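Mandelate racemase/muconate lactonizing enzyme/Enolase superfamily (Rhodobacter sphaeroides, PDB 2HZG) belongs to the enolase superfamily, in which a capping N-terminal domain packs on a TIM-barrel-like C-terminal domain, and binds a sodium ion in this structure. Local coordinates at residues W41-A46 against H309-A314; V302-T307 against I327-A332; S315-A320 against R355-P360; D344-D349 against L362-A367. All coordinates share one frame; numbering follows the deposited sequence. Where two conformers were deposited one is given.

Interaction 1: residues W41-A46 against H309-A314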
loop_
_atom_site.group_PDB
_atom_site.type_symbol
_atom_site.label_atom_id
_atom_site.label_comp_id
_atom_site.label_asym_id
_atom_site.label_seq_id
_atom_site.Cartn_x
_atom_site.Cartn_y
_atom_site.Cartn_z
ATOM N N TRP A 41 22.864 -9.285 3.596
ATOM C CA TRP A 41 22.476 -7.897 3.421
ATOM C C TRP A 41 21.366 -7.798 2.412
ATOM O O TRP A 41 21.312 -8.572 1.440
ATOM C CB TRP A 41 23.646 -7.065 2.890
ATOM C CG TRP A 41 24.655 -6.706 3.897
ATOM C CD1 TRP A 41 25.788 -7.425 4.219
ATOM C CD2 TRP A 41 24.684 -5.523 4.709
ATOM N NE1 TRP A 41 26.511 -6.754 5.183
ATOM C CE2 TRP A 41 25.860 -5.589 5.506
ATOM C CE3 TRP A 41 23.834 -4.405 4.844
ATOM C CZ2 TRP A 41 26.207 -4.587 6.417
ATOM C CZ3 TRP A 41 24.183 -3.411 5.761
ATOM C CH2 TRP A 41 25.356 -3.516 6.541
ATOM N N GLY A 42 20.509 -6.808 2.627
ATOM C CA GLY A 42 19.470 -6.469 1.665
ATOM C C GLY A 42 19.234 -4.963 1.663
ATOM O O GLY A 42 19.793 -4.235 2.486
ATOM N N GLU A 43 18.401 -4.506 0.733
ATOM C CA GLU A 43 18.106 -3.095 0.586
ATOM C C GLU A 43 16.593 -2.919 0.329
ATOM O O GLU A 43 16.012 -3.600 -0.522
ATOM C CB GLU A 43 18.930 -2.512 -0.568
ATOM C CG GLU A 43 18.745 -0.999 -0.819
ATOM C CD GLU A 43 19.685 -0.485 -1.916
ATOM O OE1 GLU A 43 20.768 -1.096 -2.109
ATOM O OE2 GLU A 43 19.336 0.519 -2.588
ATOM N N CYS A 44 15.969 -2.023 1.093
ATOM C CA CYS A 44 14.563 -1.669 0.869
ATOM C C CYS A 44 14.517 -0.478 -0.081
ATOM O O CYS A 44 15.190 0.528 0.153
ATOM C CB CYS A 44 13.891 -1.256 2.187
ATOM S SG CYS A 44 13.986 -2.468 3.501
ATOM N N GLU A 45 13.738 -0.585 -1.149
ATOM C CA GLU A 45 13.553 0.567 -2.028
ATOM C C GLU A 45 12.301 1.304 -1.550
ATOM O O GLU A 45 11.200 1.121 -2.069
ATOM C CB GLU A 45 13.470 0.157 -3.515
ATOM C CG GLU A 45 13.282 1.342 -4.482
ATOM C CD GLU A 45 14.263 2.523 -4.272
ATOM O OE1 GLU A 45 15.385 2.327 -3.753
ATOM O OE2 GLU A 45 13.902 3.668 -4.652
ATOM N N ALA A 46 12.483 2.129 -0.530
ATOM C CA ALA A 46 11.365 2.572 0.271
ATOM C C ALA A 46 11.827 3.767 1.054
ATOM O O ALA A 46 13.039 3.994 1.188
ATOM C CB ALA A 46 10.963 1.465 1.244
ATOM N N HIS A 309 24.237 -1.631 -6.847
ATOM C CA HIS A 309 24.361 -2.965 -7.435
ATOM C C HIS A 309 23.866 -4.066 -6.510
ATOM O O HIS A 309 23.580 -5.144 -6.977
ATOM C CB HIS A 309 25.781 -3.250 -7.919
ATOM C CG HIS A 309 26.098 -2.583 -9.219
ATOM N ND1 HIS A 309 26.934 -3.140 -10.160
ATOM C CD2 HIS A 309 25.664 -1.412 -9.747
ATOM C CE1 HIS A 309 27.013 -2.338 -11.208
ATOM N NE2 HIS A 309 26.256 -1.281 -10.982
ATOM N N LEU A 310 23.743 -3.793 -5.214
ATOM C CA LEU A 310 23.079 -4.764 -4.328
ATOM C C LEU A 310 21.603 -4.949 -4.747
ATOM O O LEU A 310 21.120 -6.071 -4.875
ATOM C CB LEU A 310 23.192 -4.352 -2.858
ATOM C CG LEU A 310 22.535 -5.301 -1.831
ATOM C CD1 LEU A 310 23.238 -6.684 -1.818
ATOM C CD2 LEU A 310 22.500 -4.652 -0.433
ATOM N N ALA A 311 20.914 -3.827 -4.956
ATOM C CA ALA A 311 19.544 -3.804 -5.512
ATOM C C ALA A 311 19.502 -4.433 -6.896
ATOM O O ALA A 311 18.593 -5.207 -7.192
ATOM C CB ALA A 311 19.008 -2.360 -5.553
ATOM N N LEU A 312 20.486 -4.098 -7.741
ATOM C CA LEU A 312 20.566 -4.681 -9.090
ATOM C C LEU A 312 20.666 -6.196 -9.037
ATOM O O LEU A 312 19.909 -6.895 -9.694
ATOM C CB LEU A 312 21.744 -4.113 -9.902
ATOM C CG LEU A 312 21.957 -4.648 -11.334
ATOM C CD1 LEU A 312 20.693 -4.510 -12.248
ATOM C CD2 LEU A 312 23.175 -3.934 -11.956
ATOM N N SER A 313 21.621 -6.693 -8.250
ATOM C CA SER A 313 21.807 -8.116 -8.109
ATOM C C SER A 313 20.497 -8.754 -7.671
ATOM O O SER A 313 20.068 -9.738 -8.262
ATOM C CB SER A 313 22.909 -8.418 -7.086
ATOM O OG SER A 313 22.789 -9.778 -6.709
ATOM N N ALA A 314 19.844 -8.167 -6.660
ATOM C CA ALA A 314 18.624 -8.762 -6.115
ATOM C C ALA A 314 17.534 -8.818 -7.164
ATOM O O ALA A 314 16.860 -9.828 -7.303
ATOM C CB ALA A 314 18.149 -8.007 -4.878
#
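Two domains of an enolase-superfamily fold meet where strand 38-44, an outer strand of the antiparallel N-terminal sheet, lies across helix 309-316 of the barrel domain. The short axes cross almost perpendicularly, at 95°, and approach to 8.1 Å. Leu-310 carries most of the apolar contact. Its CG is anti to the backbone N, and this sends the isobutyl group out from the helix onto the strand, where CD2 rests 3.9 Å from Gly-42 C. The same methyl lies against the CB atoms on either side of the glycine, 4.3 Å from Trp-41 CB and 4.2 Å from Glu-43 CB. The indole of Trp-41 then leads away from the helix, toward Phe-11 and Val-366. From the strand side, Glu-43 reaches to the helix: CG is anti to its own N and the chain runs extended beyond it, so that the carboxylate comes up against the CB of Ala-311, with both OE1 and OE2 at 4.1 Å from that methyl. No direct polar bond joins the two segments. Instead Ser-308, the residue just before the helical segment, is the second-shell link, its OG hydrogen-bonded to Glu-43 OE1 and also to Ala-311 N. A carboxylate near the first turn of a helix would probably be favoured by the helix dipole. The strand is in turn held in its sheet by backbone bonds of Gly-42 with Val-31 and of Cys-44 with Leu-29. At the start of the segment, Trp-41 N is hydrogen-bonded to Asp-112 OD2 of helix 99-118.

Interaction 2: residues V302-T307 against I327-A332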
loop_
_atom_site.group_PDB
_atom_site.type_symbol
_atom_site.label_atom_id
_atom_site.label_comp_id
_atom_site.label_asym_id
_atom_site.label_seq_id
_atom_site.Cartn_x
_atom_site.Cartn_y
_atom_site.Cartn_z
ATOM N N VAL A 302 11.170 -7.915 -16.597
ATOM C CA VAL A 302 12.362 -7.088 -16.509
ATOM C C VAL A 302 12.468 -6.657 -15.063
ATOM O O VAL A 302 11.452 -6.460 -14.396
ATOM C CB VAL A 302 12.304 -5.801 -17.429
ATOM C CG1 VAL A 302 13.714 -5.232 -17.653
ATOM C CG2 VAL A 302 11.626 -6.068 -18.797
ATOM N N ASN A 303 13.689 -6.528 -14.564
ATOM C CA ASN A 303 13.882 -5.859 -13.289
ATOM C C ASN A 303 13.548 -4.366 -13.387
ATOM O O ASN A 303 13.707 -3.749 -14.459
ATOM C CB ASN A 303 15.324 -6.020 -12.801
ATOM C CG ASN A 303 16.322 -5.364 -13.729
ATOM O OD1 ASN A 303 16.286 -5.572 -14.935
ATOM N ND2 ASN A 303 17.195 -4.548 -13.176
ATOM N N HIS A 304 13.061 -3.806 -12.281
ATOM C CA HIS A 304 13.159 -2.377 -12.061
ATOM C C HIS A 304 14.301 -2.139 -11.081
ATOM O O HIS A 304 14.251 -2.611 -9.947
ATOM C CB HIS A 304 11.874 -1.754 -11.483
ATOM C CG HIS A 304 12.072 -0.336 -11.052
ATOM N ND1 HIS A 304 12.444 0.011 -9.772
ATOM C CD2 HIS A 304 12.032 0.820 -11.756
ATOM C CE1 HIS A 304 12.604 1.320 -9.695
ATOM N NE2 HIS A 304 12.356 1.835 -10.887
ATOM N N THR A 305 15.340 -1.429 -11.532
ATOM C CA THR A 305 16.450 -1.038 -10.665
ATOM C C THR A 305 16.928 0.354 -11.033
ATOM O O THR A 305 17.292 0.581 -12.173
ATOM C CB THR A 305 17.679 -1.972 -10.817
ATOM O OG1 THR A 305 17.279 -3.323 -10.594
ATOM C CG2 THR A 305 18.776 -1.589 -9.810
ATOM N N PHE A 306 16.960 1.262 -10.063
ATOM C CA PHE A 306 17.505 2.592 -10.323
ATOM C C PHE A 306 18.617 2.953 -9.312
ATOM O O PHE A 306 19.055 4.107 -9.230
ATOM C CB PHE A 306 16.369 3.654 -10.320
ATOM C CG PHE A 306 16.641 4.845 -11.220
ATOM C CD1 PHE A 306 16.724 4.688 -12.611
ATOM C CD2 PHE A 306 16.797 6.122 -10.681
ATOM C CE1 PHE A 306 16.944 5.775 -13.437
ATOM C CE2 PHE A 306 17.051 7.234 -11.513
ATOM C CZ PHE A 306 17.130 7.046 -12.892
ATOM N N THR A 307 19.080 1.963 -8.552
ATOM C CA THR A 307 19.888 2.257 -7.369
ATOM C C THR A 307 21.214 1.460 -7.341
ATOM O O THR A 307 21.895 1.381 -8.377
ATOM C CB THR A 307 19.034 2.100 -6.072
ATOM O OG1 THR A 307 18.499 0.772 -6.027
ATOM C CG2 THR A 307 17.875 3.094 -6.082
ATOM N N ILE A 327 16.628 -8.542 -21.625
ATOM C CA ILE A 327 17.000 -7.179 -21.277
ATOM C C ILE A 327 16.861 -6.928 -19.759
ATOM O O ILE A 327 16.036 -7.570 -19.090
ATOM C CB ILE A 327 16.267 -6.141 -22.124
ATOM C CG1 ILE A 327 14.961 -5.752 -21.490
ATOM C CG2 ILE A 327 16.056 -6.652 -23.583
ATOM C CD1 ILE A 327 14.744 -4.305 -21.614
ATOM N N CYS A 328 17.709 -6.048 -19.228
ATOM C CA CYS A 328 17.601 -5.631 -17.844
ATOM C C CYS A 328 17.809 -4.146 -17.745
ATOM O O CYS A 328 18.514 -3.551 -18.570
ATOM C CB CYS A 328 18.598 -6.371 -16.935
ATOM S SG CYS A 328 20.343 -5.995 -17.259
ATOM N N GLU A 329 17.193 -3.558 -16.728
ATOM C CA GLU A 329 17.444 -2.175 -16.372
ATOM C C GLU A 329 18.786 -2.020 -15.668
ATOM O O GLU A 329 19.114 -2.767 -14.738
ATOM C CB GLU A 329 16.318 -1.610 -15.497
ATOM C CG GLU A 329 16.438 -0.119 -15.261
ATOM C CD GLU A 329 15.199 0.515 -14.636
ATOM O OE1 GLU A 329 14.380 -0.222 -14.041
ATOM O OE2 GLU A 329 15.053 1.773 -14.714
ATOM N N TYR A 330 19.539 -1.019 -16.103
ATOM C CA TYR A 330 20.829 -0.718 -15.520
ATOM C C TYR A 330 20.906 0.767 -15.151
ATOM O O TYR A 330 20.870 1.611 -16.030
ATOM C CB TYR A 330 21.961 -1.091 -16.501
ATOM C CG TYR A 330 23.327 -0.978 -15.870
ATOM C CD1 TYR A 330 23.895 -2.060 -15.175
ATOM C CD2 TYR A 330 24.023 0.225 -15.900
ATOM C CE1 TYR A 330 25.155 -1.934 -14.556
ATOM C CE2 TYR A 330 25.273 0.361 -15.289
ATOM C CZ TYR A 330 25.831 -0.729 -14.631
ATOM O OH TYR A 330 27.055 -0.577 -14.028
ATOM N N PRO A 331 21.078 1.093 -13.855
ATOM C CA PRO A 331 21.156 2.519 -13.514
ATOM C C PRO A 331 22.470 3.127 -14.021
ATOM O O PRO A 331 23.546 2.810 -13.511
ATOM C CB PRO A 331 21.126 2.537 -11.975
ATOM C CG PRO A 331 21.434 1.198 -11.545
ATOM C CD PRO A 331 21.251 0.222 -12.677
ATOM N N ALA A 332 22.368 4.001 -15.017
ATOM C CA ALA A 332 23.548 4.512 -15.708
ATOM C C ALA A 332 24.100 5.821 -15.114
ATOM O O ALA A 332 25.247 6.176 -15.366
ATOM C CB ALA A 332 23.258 4.658 -17.206
#
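Glu-329 shows how one side chain can tie the last barrel strand to the loop that follows its neighbour. Its CB lies 3.5 Å from Asn-303 O. With CG anti to the backbone N the chain then runs extended, CG passing 3.3 Å and CD 3.2 Å from Thr-305 O. At the tip, OE1 accepts from Thr-305 N at 2.9 Å, the N-H arriving from well above the carboxylate plane, and lies 3.4 Å from His-304 CD2. OE2 lies at the edge of the Phe-306 ring but is held by a hydrogen bond to Ser-139 and a salt bridge to Lys-165. Asn-303 answers from the other strand with both ends of its amide. OD1 accepts from Glu-329 N at 2.8 Å, while ND2 donates to Glu-329 O along a lone pair, nearly straight at 169°. A further in-plane bond from ND2 to Thr-305 OG1 fixes the amide's rotation. Farther along, Pro-331 CG sits 3.2 Å from Thr-307 O. The two segments run nearly parallel, and every hydrogen bond between them involves a side chain. The side chain of His-304 lies about 4 Å from a bound sodium ion, its ND1 paired with Asp-277. This is the closure between the last two strands of a TIM-type barrel, beside the metal site at its C-terminal mouth.

Interaction 3: residues S315-A320 against R355-P360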
loop_
_atom_site.group_PDB
_atom_site.type_symbol
_atom_site.label_atom_id
_atom_site.label_comp_id
_atom_site.label_asym_id
_atom_site.label_seq_id
_atom_site.Cartn_x
_atom_site.Cartn_y
_atom_site.Cartn_z
ATOM N N SER A 315 17.393 -7.740 -7.940
ATOM C CA SER A 315 16.310 -7.673 -8.916
ATOM C C SER A 315 16.599 -8.468 -10.197
ATOM O O SER A 315 15.694 -8.703 -10.978
ATOM C CB SER A 315 15.883 -6.230 -9.190
ATOM O OG SER A 315 15.121 -5.681 -8.075
ATOM N N LEU A 316 17.848 -8.892 -10.387
ATOM C CA LEU A 316 18.196 -9.823 -11.474
ATOM C C LEU A 316 17.904 -11.270 -11.080
ATOM O O LEU A 316 17.564 -12.086 -11.938
ATOM C CB LEU A 316 19.665 -9.683 -11.872
ATOM C CG LEU A 316 20.097 -8.363 -12.525
ATOM C CD1 LEU A 316 21.590 -8.355 -12.856
ATOM C CD2 LEU A 316 19.289 -8.159 -13.774
ATOM N N GLN A 317 18.036 -11.590 -9.787
ATOM C CA GLN A 317 17.837 -12.974 -9.318
ATOM C C GLN A 317 16.548 -13.628 -9.855
ATOM O O GLN A 317 16.603 -14.737 -10.368
ATOM C CB GLN A 317 17.881 -13.090 -7.783
ATOM C CG GLN A 317 19.117 -12.497 -7.076
ATOM C CD GLN A 317 20.422 -13.209 -7.420
ATOM O OE1 GLN A 317 20.434 -14.406 -7.763
ATOM N NE2 GLN A 317 21.522 -12.474 -7.346
ATOM N N PRO A 318 15.384 -12.940 -9.766
ATOM C CA PRO A 318 14.131 -13.623 -10.134
ATOM C C PRO A 318 13.963 -14.016 -11.602
ATOM O O PRO A 318 13.033 -14.767 -11.928
ATOM C CB PRO A 318 13.060 -12.593 -9.760
ATOM C CG PRO A 318 13.752 -11.677 -8.766
ATOM C CD PRO A 318 15.112 -11.564 -9.311
ATOM N N PHE A 319 14.812 -13.502 -12.489
ATOM C CA PHE A 319 14.741 -13.920 -13.887
ATOM C C PHE A 319 16.088 -14.371 -14.437
ATOM O O PHE A 319 16.263 -14.460 -15.650
ATOM C CB PHE A 319 14.004 -12.883 -14.792
ATOM C CG PHE A 319 14.779 -11.589 -15.116
ATOM C CD1 PHE A 319 14.999 -11.221 -16.455
ATOM C CD2 PHE A 319 15.183 -10.697 -14.109
ATOM C CE1 PHE A 319 15.632 -10.029 -16.786
ATOM C CE2 PHE A 319 15.837 -9.513 -14.418
ATOM C CZ PHE A 319 16.064 -9.162 -15.776
ATOM N N ALA A 320 17.018 -14.695 -13.530
ATOM C CA ALA A 320 18.364 -15.145 -13.898
ATOM C C ALA A 320 18.303 -16.344 -14.849
ATOM O O ALA A 320 19.031 -16.409 -15.832
ATOM C CB ALA A 320 19.167 -15.510 -12.648
ATOM N N ARG A 355 24.852 -10.239 -15.393
ATOM C CA ARG A 355 24.026 -11.328 -14.882
ATOM C C ARG A 355 23.962 -11.299 -13.379
ATOM O O ARG A 355 24.810 -10.671 -12.721
ATOM C CB ARG A 355 24.512 -12.691 -15.415
ATOM C CG ARG A 355 25.839 -13.198 -14.847
ATOM C CD ARG A 355 26.353 -14.355 -15.681
ATOM N NE ARG A 355 26.706 -13.888 -17.024
ATOM C CZ ARG A 355 26.487 -14.562 -18.147
ATOM N NH1 ARG A 355 25.901 -15.752 -18.102
ATOM N NH2 ARG A 355 26.856 -14.033 -19.317
ATOM N N ALA A 356 22.919 -11.924 -12.847
ATOM C CA ALA A 356 22.830 -12.220 -11.432
ATOM C C ALA A 356 24.129 -12.954 -11.073
ATOM O O ALA A 356 24.457 -13.987 -11.694
ATOM C CB ALA A 356 21.607 -13.083 -11.147
ATOM N N PRO A 357 24.906 -12.395 -10.128
ATOM C CA PRO A 357 26.239 -12.936 -9.847
ATOM C C PRO A 357 26.289 -14.449 -9.624
ATOM O O PRO A 357 25.412 -15.042 -8.984
ATOM C CB PRO A 357 26.660 -12.171 -8.589
ATOM C CG PRO A 357 25.974 -10.839 -8.759
ATOM C CD PRO A 357 24.634 -11.191 -9.317
ATOM N N GLU A 358 27.332 -15.059 -10.166
ATOM C CA GLU A 358 27.574 -16.476 -9.937
ATOM C C GLU A 358 28.045 -16.719 -8.483
ATOM O O GLU A 358 27.811 -17.789 -7.895
ATOM C CB GLU A 358 28.460 -17.067 -11.063
ATOM C CG GLU A 358 27.601 -17.835 -12.126
ATOM C CD GLU A 358 27.906 -17.522 -13.599
ATOM O OE1 GLU A 358 27.127 -17.975 -14.475
ATOM O OE2 GLU A 358 28.907 -16.837 -13.910
ATOM N N ALA A 359 28.595 -15.685 -7.865
ATOM C CA ALA A 359 29.041 -15.732 -6.483
ATOM C C ALA A 359 27.891 -15.960 -5.450
ATOM O O ALA A 359 26.708 -15.787 -5.779
ATOM C CB ALA A 359 29.799 -14.468 -6.177
ATOM N N PRO A 360 28.245 -16.376 -4.213
ATOM C CA PRO A 360 27.262 -16.757 -3.176
ATOM C C PRO A 360 26.302 -15.645 -2.744
ATOM O O PRO A 360 26.695 -14.473 -2.678
ATOM C CB PRO A 360 28.147 -17.157 -1.982
ATOM C CG PRO A 360 29.447 -17.600 -2.615
ATOM C CD PRO A 360 29.628 -16.571 -3.720
HETATM O O HOH W 1 23.974 -13.892 -6.909
#
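Leu-316 and Gln-317 both carry CG anti to the carbonyl carbon, with chi1 at -67° and -53°, but they part company at the next bond. Leu-316 stays extended to CD1, whereas Gln-317 folds at chi2 (-65°) and swings its amide toward the loop 355-360. Between them the methyl of Ala-356 fits as a small plug: its CB is 4.0 Å from Leu-316 CB on one flank and 3.8 Å from Gln-317 OE1 on another. Ala-320 CB completes the pocket, also 3.8 Å from Ala-356 CB. The leucine tip reaches past the methyl to the chain itself, where CD1 lies 3.8 Å from Ala-356 N.

The polar link is indirect. Gln-317 NE2 donates to a water at 2.9 Å, and that water donates to Pro-357 O at 2.8 Å, so one water joins the side-chain amide to the backbone carbonyl. Each end has a second partner, Ser-313 OG for the amide and Trp-123 NE1 for the carbonyl. Trp-123, from helix 122-125, is also touched by the side chains of Ala-356, Gln-317 and Ala-320. The guanidinium of Arg-355 leads away from the contact to Ser-131 O and Asp-349. Such an arrangement is that of the barrel domain's C-terminal extension, a loop beyond the last barrel strand laid over the chain following the first turns of the short helix between the seventh and eighth strands.

Interaction 4: residues D344-D349 against L362-A367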
loop_
_atom_site.group_PDB
_atom_site.type_symbol
_atom_site.label_atom_id
_atom_site.label_comp_id
_atom_site.label_asym_id
_atom_site.label_seq_id
_atom_site.Cartn_x
_atom_site.Cartn_y
_atom_site.Cartn_z
ATOM N N ASP A 344 32.396 -4.276 -4.383
ATOM C CA ASP A 344 32.484 -4.746 -5.761
ATOM C C ASP A 344 31.180 -4.445 -6.514
ATOM O O ASP A 344 30.182 -4.008 -5.913
ATOM C CB ASP A 344 32.863 -6.236 -5.833
ATOM C CG ASP A 344 32.051 -7.125 -4.858
ATOM O OD1 ASP A 344 31.184 -6.613 -4.098
ATOM O OD2 ASP A 344 32.317 -8.353 -4.855
ATOM N N HIS A 345 31.206 -4.637 -7.836
ATOM C CA HIS A 345 30.084 -4.263 -8.687
ATOM C C HIS A 345 29.838 -5.332 -9.725
ATOM O O HIS A 345 30.705 -6.180 -9.960
ATOM C CB HIS A 345 30.350 -2.913 -9.354
ATOM C CG HIS A 345 30.419 -1.776 -8.382
ATOM N ND1 HIS A 345 31.600 -1.367 -7.798
ATOM C CD2 HIS A 345 29.446 -0.999 -7.852
ATOM C CE1 HIS A 345 31.355 -0.359 -6.977
ATOM N NE2 HIS A 345 30.054 -0.123 -6.981
ATOM N N ILE A 346 28.664 -5.298 -10.342
ATOM C CA ILE A 346 28.364 -6.204 -11.433
ATOM C C ILE A 346 28.999 -5.638 -12.710
ATOM O O ILE A 346 28.673 -4.518 -13.141
ATOM C CB ILE A 346 26.829 -6.415 -11.635
ATOM C CG1 ILE A 346 26.196 -7.026 -10.362
ATOM C CG2 ILE A 346 26.592 -7.288 -12.888
ATOM C CD1 ILE A 346 24.673 -7.175 -10.394
ATOM N N ARG A 347 29.866 -6.434 -13.322
ATOM C CA ARG A 347 30.600 -5.999 -14.505
ATOM C C ARG A 347 30.211 -6.807 -15.744
ATOM O O ARG A 347 29.884 -7.991 -15.640
ATOM C CB ARG A 347 32.116 -6.073 -14.247
ATOM C CG ARG A 347 32.578 -5.285 -13.017
ATOM C CD ARG A 347 32.713 -3.778 -13.273
ATOM N NE ARG A 347 31.558 -2.931 -12.926
ATOM C CZ ARG A 347 31.679 -1.712 -12.385
ATOM N NH1 ARG A 347 32.893 -1.240 -12.100
ATOM N NH2 ARG A 347 30.607 -0.959 -12.113
ATOM N N PRO A 348 30.240 -6.165 -16.926
ATOM C CA PRO A 348 29.847 -6.883 -18.151
ATOM C C PRO A 348 30.881 -7.958 -18.521
ATOM O O PRO A 348 32.057 -7.824 -18.179
ATOM C CB PRO A 348 29.832 -5.783 -19.212
ATOM C CG PRO A 348 30.812 -4.758 -18.721
ATOM C CD PRO A 348 30.624 -4.764 -17.214
ATOM N N ASP A 349 30.443 -9.022 -19.179
ATOM C CA ASP A 349 31.391 -9.966 -19.788
ATOM C C ASP A 349 31.886 -9.394 -21.130
ATOM O O ASP A 349 31.587 -8.243 -21.472
ATOM C CB ASP A 349 30.767 -11.371 -19.941
ATOM C CG ASP A 349 29.531 -11.405 -20.863
ATOM O OD1 ASP A 349 29.345 -10.510 -21.709
ATOM O OD2 ASP A 349 28.727 -12.352 -20.742
ATOM N N LEU A 362 23.692 -12.828 -2.839
ATOM C CA LEU A 362 23.541 -11.774 -3.835
ATOM C C LEU A 362 24.862 -11.453 -4.546
ATOM O O LEU A 362 24.882 -10.661 -5.488
ATOM C CB LEU A 362 22.911 -10.516 -3.197
ATOM C CG LEU A 362 21.463 -10.729 -2.687
ATOM C CD1 LEU A 362 20.884 -9.494 -1.963
ATOM C CD2 LEU A 362 20.524 -11.156 -3.828
ATOM N N GLY A 363 25.962 -12.047 -4.072
ATOM C CA GLY A 363 27.216 -12.067 -4.830
ATOM C C GLY A 363 28.025 -10.783 -4.782
ATOM O O GLY A 363 28.964 -10.616 -5.566
ATOM N N LEU A 364 27.689 -9.891 -3.850
ATOM C CA LEU A 364 28.357 -8.603 -3.691
ATOM C C LEU A 364 28.491 -8.271 -2.228
ATOM O O LEU A 364 27.651 -8.661 -1.407
ATOM C CB LEU A 364 27.596 -7.468 -4.408
ATOM C CG LEU A 364 27.443 -7.630 -5.925
ATOM C CD1 LEU A 364 26.361 -6.706 -6.445
ATOM C CD2 LEU A 364 28.787 -7.413 -6.678
ATOM N N GLN A 365 29.550 -7.547 -1.905
ATOM C CA GLN A 365 29.842 -7.197 -0.529
ATOM C C GLN A 365 29.360 -5.768 -0.280
ATOM O O GLN A 365 29.657 -4.857 -1.077
ATOM C CB GLN A 365 31.362 -7.311 -0.302
ATOM C CG GLN A 365 31.817 -7.423 1.151
ATOM C CD GLN A 365 31.666 -8.827 1.752
ATOM O OE1 GLN A 365 31.870 -9.000 2.949
ATOM N NE2 GLN A 365 31.269 -9.816 0.941
ATOM N N VAL A 366 28.632 -5.564 0.817
ATOM C CA VAL A 366 28.272 -4.207 1.223
ATOM C C VAL A 366 29.513 -3.555 1.813
ATOM O O VAL A 366 30.212 -4.176 2.616
ATOM C CB VAL A 366 27.038 -4.198 2.198
ATOM C CG1 VAL A 366 26.933 -2.901 2.976
ATOM C CG2 VAL A 366 25.773 -4.458 1.395
ATOM N N ALA A 367 29.802 -2.324 1.386
ATOM C CA ALA A 367 30.992 -1.630 1.847
ATOM C C ALA A 367 30.732 -0.906 3.166
ATOM O O ALA A 367 29.881 -0.015 3.245
ATOM C CB ALA A 367 31.508 -0.664 0.764
HETATM O O HOH W 2 31.237 -10.626 -4.139
#
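Across the two segments, Asp-344 OD1 accepts one hydrogen bond, nearly straight: Gln-365 N approaches to 2.9 Å with an N-H...O angle of 175°, on the syn lone pair. The other oxygen, OD2, accepts from a water at 2.6 Å. That same water donates to Gly-363 O at 2.7 Å, so the carboxylate holds the opposing backbone both directly and through solvent. For this Asp-344 sets CG in the crowded position between its N and carbonyl carbon (chi1 46°).

Leu-364 packs against the carboxylate. Its CD2 meets Asp-344 OD1 at 3.6 Å and also touches the backbone of His-345. The other branch goes to the interior, where CD1 lies 3.9 Å from Ile-346 CG1 and the two side chains cross at about a right angle. Helix 309-316 backs both, His-309 touching Leu-364 and Leu-312 touching Ile-346. Gly-363, which precedes Leu-364, has a positive phi of 79°, a backbone shape readily adopted by glycine. Backbone bonds of Gln-365 with Gly-343 and of Ala-367 with Ile-341 also join the two limbs. The result is a long C-terminal loop of the barrel domain folded back on itself, with an aspartate bridging its limbs shortly before Ala-367 takes the N-cap position of helix 368-374.

Helix 309-316 lies beside or within all four contacts. Interaction 1 uses its first turn and interaction 3 the later part of the helix and the chain that follows, while interaction 2 pairs the strands before and after it. Interaction 4 is tied to it by two probable hydrogen bonds, His-309 ND1 to Ile-346 N at 2.8 Å and Ser-313 OG to Leu-362 O at 2.6 Å. Interactions 3 and 4 share a salt bridge, Arg-355 NH2 to Asp-349 OD2 at 2.9 Å. Interaction 2 borders the sodium site formed by Asp-199, Glu-227 and Glu-254. The side chain of Ala-311 in interaction 1 is about 13 Å from a sodium ion.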